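Local structure of 2,3-dimethylmalate lyase (3FA3) at residues 127-132 / 160-165; 213-218 / 238-243. The protein belongs to the phosphoenolpyruvate phosphomutase family of TIM-barrel enzymes and is probably a lyase. One frame throughout, in Å; residues are numbered along the deposited sequence.

Read from the N terminus, the chain closes contact 1 first, when the tip of strand 156-161 and the start of helix 163-167 return to the loop that followed strand 111-114. Helix 134-150 lies in the excursion between, so the contact ties the late part of that long loop to the C-terminal end of the neighbouring parallel strand 156-161, and closes a beta-alpha-beta unit. Contact 2 opens only afterwards: the loop after strand 211-213 meets the turn after strand 235-238, with helix 225-231 in between. The two closures thus follow in series, neither nesting nor crossing. Their centres lie about 18 Å apart, yet both reach the same bound 2,2-difluoro-3,3-dihydroxybutanedioic acid from different parts of the barrel rim.

Contact 1: 127-132 / 160-165; sequences AGKILV and RTDSLQ. With OAF (2,2-difluoro-3,3-dihydroxybutanedioic acid), chain V.
Lys129 reaches across to Gln165 and Asp162, and its chain can be followed atom by atom. CB and CG pass the carboxamide end of Gln165, and CD of Lys129 lies 3.5 Å from CD of Gln165. With CG beside the backbone N (chi1 -74°) and the rest extended, the chain runs onward to Asp162, which it crosses at about a right angle. Lys129 CE comes 3.7 Å from Asp162 OD1, and NZ makes a long, weak salt bridge to the same OD1 (3.3 Å); its stronger partner is the carbonyl of Gly124. Alongside, Leu131 CD2 packs 3.9 Å from Asp162 CB.

Asp162 in turn is gripped side-on by Arg160. Arg160 NH1 points almost straight (179°) at the syn lone pair of Asp162 OD1, 2.9 Å away and in the guanidinium plane, whereas the bond from NE to OD2 is tilted out of that plane. Arg160 also serves the ligand: NH1 donates to OAF O5 (2.7 Å) and NH2 to OAF O3 (2.7 Å). The three residues form a salt-bridge network in which the two-nitrogen grip fixes the guanidinium's rotation; Lys129, one shell further out, may add weakly to the hold on the carboxylate.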
loop_
_atom_site.group_PDB
_atom_site.type_symbol
_atom_site.label_atom_id
_atom_site.label_comp_id
_atom_site.label_asym_id
_atom_site.label_seq_id
_atom_site.Cartn_x
_atom_site.Cartn_y
_atom_site.Cartn_z
ATOM N N ALA B 127 25.738 -17.612 -2.623
ATOM C CA ALA B 127 26.440 -17.580 -3.873
ATOM C C ALA B 127 25.703 -16.971 -5.031
ATOM O O ALA B 127 24.519 -16.821 -5.018
ATOM C CB ALA B 127 26.898 -18.926 -4.218
ATOM N N GLY B 128 26.457 -16.636 -6.047
ATOM C CA GLY B 128 25.935 -16.156 -7.328
ATOM C C GLY B 128 25.834 -14.649 -7.479
ATOM O O GLY B 128 25.420 -14.159 -8.539
ATOM N N LYS B 129 26.221 -13.928 -6.419
ATOM C CA LYS B 129 25.971 -12.502 -6.312
ATOM C C LYS B 129 26.539 -11.846 -7.510
ATOM O O LYS B 129 27.656 -12.146 -7.897
ATOM C CB LYS B 129 26.666 -11.923 -5.129
ATOM C CG LYS B 129 26.112 -12.202 -3.814
ATOM C CD LYS B 129 27.251 -11.921 -2.880
ATOM C CE LYS B 129 26.883 -12.273 -1.501
ATOM N NZ LYS B 129 27.824 -11.610 -0.546
ATOM N N ILE B 130 25.745 -10.957 -8.101
ATOM C CA ILE B 130 26.150 -10.221 -9.301
ATOM C C ILE B 130 26.153 -8.756 -8.944
ATOM O O ILE B 130 25.178 -8.226 -8.437
ATOM C CB ILE B 130 25.286 -10.626 -10.581
ATOM C CG1 ILE B 130 25.922 -11.845 -11.308
ATOM C CG2 ILE B 130 25.040 -9.460 -11.513
ATOM C CD1 ILE B 130 27.491 -11.717 -11.907
ATOM N N LEU B 131 27.284 -8.107 -9.140
ATOM C CA LEU B 131 27.436 -6.760 -8.592
ATOM C C LEU B 131 27.226 -5.738 -9.653
ATOM O O LEU B 131 27.007 -6.077 -10.822
ATOM C CB LEU B 131 28.823 -6.536 -7.976
ATOM C CG LEU B 131 29.305 -7.509 -6.901
ATOM C CD1 LEU B 131 30.535 -6.935 -6.337
ATOM C CD2 LEU B 131 28.223 -7.746 -5.813
ATOM N N VAL B 132 27.277 -4.477 -9.231
ATOM C CA VAL B 132 27.276 -3.372 -10.175
ATOM C C VAL B 132 28.671 -2.898 -10.052
ATOM O O VAL B 132 29.430 -3.472 -9.271
ATOM C CB VAL B 132 26.254 -2.300 -9.778
ATOM C CG1 VAL B 132 26.852 -1.243 -8.815
ATOM C CG2 VAL B 132 25.712 -1.684 -11.014
ATOM N N ARG B 160 27.524 -0.447 2.035
ATOM C CA ARG B 160 27.756 -1.873 2.092
ATOM C C ARG B 160 28.310 -2.358 0.761
ATOM O O ARG B 160 27.835 -1.935 -0.309
ATOM C CB ARG B 160 26.474 -2.645 2.528
ATOM C CG ARG B 160 26.503 -4.205 2.308
ATOM C CD ARG B 160 25.243 -4.938 2.803
ATOM N NE ARG B 160 25.052 -6.222 2.105
ATOM C CZ ARG B 160 24.134 -7.148 2.380
ATOM N NH1 ARG B 160 24.105 -8.284 1.702
ATOM N NH2 ARG B 160 23.261 -6.947 3.337
ATOM N N THR B 161 29.310 -3.237 0.833
ATOM C CA THR B 161 29.691 -3.980 -0.354
ATOM C C THR B 161 29.474 -5.484 -0.179
ATOM O O THR B 161 29.691 -6.028 0.921
ATOM C CB THR B 161 31.166 -3.700 -0.792
ATOM O OG1 THR B 161 31.425 -4.256 -2.103
ATOM C CG2 THR B 161 32.145 -4.277 0.213
ATOM N N ASP B 162 29.069 -6.126 -1.284
ATOM C CA ASP B 162 28.957 -7.575 -1.410
ATOM C C ASP B 162 30.113 -8.122 -2.259
ATOM O O ASP B 162 30.092 -9.273 -2.758
ATOM C CB ASP B 162 27.592 -7.941 -2.020
ATOM C CG ASP B 162 26.416 -7.803 -1.003
ATOM O OD1 ASP B 162 26.060 -8.811 -0.375
ATOM O OD2 ASP B 162 25.851 -6.700 -0.814
ATOM N N SER B 163 31.141 -7.311 -2.413
ATOM C CA SER B 163 32.091 -7.550 -3.480
ATOM C C SER B 163 33.194 -8.482 -3.072
ATOM O O SER B 163 34.055 -8.793 -3.892
ATOM C CB SER B 163 32.713 -6.248 -3.956
ATOM O OG SER B 163 33.341 -5.599 -2.867
ATOM N N LEU B 164 33.159 -8.914 -1.810
ATOM C CA LEU B 164 34.195 -9.763 -1.229
ATOM C C LEU B 164 34.155 -11.131 -1.865
ATOM O O LEU B 164 35.184 -11.565 -2.379
ATOM C CB LEU B 164 34.052 -9.869 0.298
ATOM C CG LEU B 164 34.738 -11.067 0.950
ATOM C CD1 LEU B 164 36.215 -10.931 0.704
ATOM C CD2 LEU B 164 34.421 -11.253 2.435
ATOM N N GLN B 165 32.983 -11.798 -1.836
ATOM C CA GLN B 165 32.812 -13.122 -2.484
ATOM C C GLN B 165 33.254 -13.098 -3.944
ATOM O O GLN B 165 33.839 -14.045 -4.413
ATOM C CB GLN B 165 31.357 -13.666 -2.368
ATOM C CG GLN B 165 30.725 -14.221 -3.725
ATOM C CD GLN B 165 29.283 -14.717 -3.557
ATOM O OE1 GLN B 165 28.887 -15.089 -2.444
ATOM N NE2 GLN B 165 28.478 -14.712 -4.660
HETATM O O2 OAF V . 18.956 -9.060 6.975
HETATM C C1 OAF V . 19.263 -8.837 5.773
HETATM O O1 OAF V . 18.462 -8.635 4.820
HETATM C C2 OAF V . 20.772 -8.846 5.451
HETATM O O4 OAF V . 21.536 -8.446 6.555
HETATM O O3 OAF V . 21.040 -7.951 4.399
HETATM C C3 OAF V . 21.225 -10.271 5.170
HETATM F F1 OAF V . 20.340 -10.906 4.373
HETATM F F2 OAF V . 21.384 -10.866 6.415
HETATM C C4 OAF V . 22.500 -10.273 4.330
HETATM O O5 OAF V . 22.451 -9.860 3.163
HETATM O O6 OAF V . 23.502 -10.721 4.903
#

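Contact 2: 213-218 / 238-243; sequences NMVEHG and FPFAAL. With OAF (2,2-difluoro-3,3-dihydroxybutanedioic acid), chain V.
Val215 divides its two methyls between consecutive residues of the facing turn. CG1, anti to the backbone N (chi1 171°), rests 3.9 Å from CE2 of Phe240, while CG2, beside the N, packs 3.6 Å from CD of Pro239. The Val215 and Pro239 side chains cross at about a right angle, and CG2 of Val215 also borders the ligand, 3.5 Å from OAF F2.

Met214 meets Phe238 by the base of its side chain. Its CB lies 3.9 Å from Phe238 CD2, after which the chain bends at chi2 (71°) and chi3 (-89°), so that the far end leads away from Phe238. Met214 is also the centre of an inverse gamma turn, which Val215 N closes weakly onto Asn213 O.

These segments follow the neighbouring parallel strands 211-213 and 235-238 of the TIM barrel, at whose C-terminal ends the ligand is bound. Phe238 to Ala241 form a type I turn, with Ala241 N bonded to Phe238 O. The carbonyl of Met214 ties the two loops together twice: its O receives a CA-H...O contact from Phe238 CA (3.6 Å), and a water donates to it while accepting from Phe240 N.

Asn213 turns its amide toward the ligand. Its ND2 comes 3.0 Å from OAF O6 and is hydrogen-bonded to Glu190. Pro239 borders the ligand as well, its CB 3.3 Å from OAF O2. A second subunit packs here too: its Pro263 touches Phe238 and its Leu274 touches Phe240.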
loop_
_atom_site.group_PDB
_atom_site.type_symbol
_atom_site.label_atom_id
_atom_site.label_comp_id
_atom_site.label_asym_id
_atom_site.label_seq_id
_atom_site.Cartn_x
_atom_site.Cartn_y
_atom_site.Cartn_z
ATOM N N ASN B 213 27.916 -7.445 10.366
ATOM C CA ASN B 213 26.725 -8.282 10.204
ATOM C C ASN B 213 26.988 -9.732 10.666
ATOM O O ASN B 213 27.588 -10.554 9.924
ATOM C CB ASN B 213 26.257 -8.271 8.750
ATOM C CG ASN B 213 24.953 -9.006 8.573
ATOM O OD1 ASN B 213 24.189 -9.141 9.545
ATOM N ND2 ASN B 213 24.670 -9.483 7.346
ATOM N N MET B 214 26.552 -10.036 11.890
ATOM C CA MET B 214 26.783 -11.352 12.438
ATOM C C MET B 214 25.613 -12.295 12.116
ATOM O O MET B 214 24.681 -12.465 12.923
ATOM C CB MET B 214 27.074 -11.297 13.922
ATOM C CG MET B 214 27.357 -12.639 14.507
ATOM S SD MET B 214 28.941 -13.301 13.975
ATOM C CE MET B 214 28.657 -14.235 12.438
ATOM N N VAL B 215 25.664 -12.874 10.913
ATOM C CA VAL B 215 24.642 -13.828 10.437
ATOM C C VAL B 215 25.313 -15.169 10.678
ATOM O O VAL B 215 26.458 -15.352 10.271
ATOM C CB VAL B 215 24.232 -13.618 8.929
ATOM C CG1 VAL B 215 23.375 -14.701 8.449
ATOM C CG2 VAL B 215 23.502 -12.370 8.751
ATOM N N GLU B 216 24.637 -16.067 11.393
ATOM C CA GLU B 216 25.273 -17.308 11.776
ATOM C C GLU B 216 25.159 -18.308 10.657
ATOM O O GLU B 216 24.239 -18.240 9.837
ATOM C CB GLU B 216 24.687 -17.882 13.065
ATOM C CG GLU B 216 25.303 -17.341 14.344
ATOM C CD GLU B 216 24.376 -17.492 15.542
ATOM O OE1 GLU B 216 23.132 -17.594 15.368
ATOM O OE2 GLU B 216 24.895 -17.496 16.675
ATOM N N HIS B 217 26.112 -19.232 10.600
ATOM C CA HIS B 217 25.985 -20.396 9.708
ATOM C C HIS B 217 25.879 -19.996 8.262
ATOM O O HIS B 217 25.139 -20.645 7.476
ATOM C CB HIS B 217 24.800 -21.273 10.116
ATOM C CG HIS B 217 24.759 -21.530 11.580
ATOM N ND1 HIS B 217 25.864 -21.962 12.286
ATOM C CD2 HIS B 217 23.771 -21.365 12.488
ATOM C CE1 HIS B 217 25.551 -22.089 13.562
ATOM N NE2 HIS B 217 24.287 -21.734 13.713
ATOM N N GLY B 218 26.597 -18.917 7.931
ATOM C CA GLY B 218 26.929 -18.584 6.550
ATOM C C GLY B 218 28.450 -18.533 6.410
ATOM O O GLY B 218 29.151 -19.490 6.802
ATOM N N PHE B 238 22.454 -8.784 14.135
ATOM C CA PHE B 238 22.145 -10.208 14.021
ATOM C C PHE B 238 20.814 -10.346 13.308
ATOM O O PHE B 238 19.790 -10.502 13.965
ATOM C CB PHE B 238 22.021 -10.873 15.400
ATOM C CG PHE B 238 23.078 -10.460 16.400
ATOM C CD1 PHE B 238 22.876 -9.352 17.218
ATOM C CD2 PHE B 238 24.217 -11.232 16.573
ATOM C CE1 PHE B 238 23.811 -8.997 18.189
ATOM C CE2 PHE B 238 25.191 -10.903 17.518
ATOM C CZ PHE B 238 24.997 -9.773 18.338
ATOM N N PRO B 239 20.819 -10.268 11.980
ATOM C CA PRO B 239 19.615 -10.258 11.166
ATOM C C PRO B 239 18.525 -11.351 11.446
ATOM O O PRO B 239 17.316 -11.021 11.415
ATOM C CB PRO B 239 20.193 -10.355 9.751
ATOM C CG PRO B 239 21.478 -9.583 9.885
ATOM C CD PRO B 239 22.017 -10.127 11.157
ATOM N N PHE B 240 18.936 -12.606 11.743
ATOM C CA PHE B 240 17.967 -13.685 11.996
ATOM C C PHE B 240 17.637 -13.927 13.436
ATOM O O PHE B 240 17.116 -14.993 13.783
ATOM C CB PHE B 240 18.330 -14.976 11.260
ATOM C CG PHE B 240 18.404 -14.770 9.773
ATOM C CD1 PHE B 240 17.425 -13.999 9.126
ATOM C CD2 PHE B 240 19.460 -15.255 9.025
ATOM C CE1 PHE B 240 17.501 -13.730 7.750
ATOM C CE2 PHE B 240 19.567 -15.004 7.649
ATOM C CZ PHE B 240 18.593 -14.236 7.003
ATOM N N ALA B 241 17.912 -12.933 14.268
ATOM C CA ALA B 241 17.788 -13.129 15.721
ATOM C C ALA B 241 16.348 -13.254 16.141
ATOM O O ALA B 241 16.095 -13.828 17.199
ATOM C CB ALA B 241 18.496 -12.048 16.554
ATOM N N ALA B 242 15.407 -12.764 15.324
ATOM C CA ALA B 242 13.996 -12.984 15.673
ATOM C C ALA B 242 13.417 -14.142 14.859
ATOM O O ALA B 242 12.501 -14.850 15.321
ATOM C CB ALA B 242 13.195 -11.758 15.495
ATOM N N LEU B 243 14.036 -14.396 13.710
ATOM C CA LEU B 243 13.377 -15.108 12.653
ATOM C C LEU B 243 13.802 -16.546 12.720
ATOM O O LEU B 243 12.995 -17.446 12.506
ATOM C CB LEU B 243 13.837 -14.456 11.344
ATOM C CG LEU B 243 13.629 -15.036 9.926
ATOM C CD1 LEU B 243 13.154 -16.426 10.053
ATOM C CD2 LEU B 243 12.641 -14.156 9.190
HETATM O O2 OAF V . 18.956 -9.060 6.975
HETATM C C1 OAF V . 19.263 -8.837 5.773
HETATM O O1 OAF V . 18.462 -8.635 4.820
HETATM C C2 OAF V . 20.772 -8.846 5.451
HETATM O O4 OAF V . 21.536 -8.446 6.555
HETATM O O3 OAF V . 21.040 -7.951 4.399
HETATM C C3 OAF V . 21.225 -10.271 5.170
HETATM F F1 OAF V . 20.340 -10.906 4.373
HETATM F F2 OAF V . 21.384 -10.866 6.415
HETATM C C4 OAF V . 22.500 -10.273 4.330
HETATM O O5 OAF V . 22.451 -9.860 3.163
HETATM O O6 OAF V . 23.502 -10.721 4.903
HETATM O O HOH W 1 21.682 -13.422 12.937
#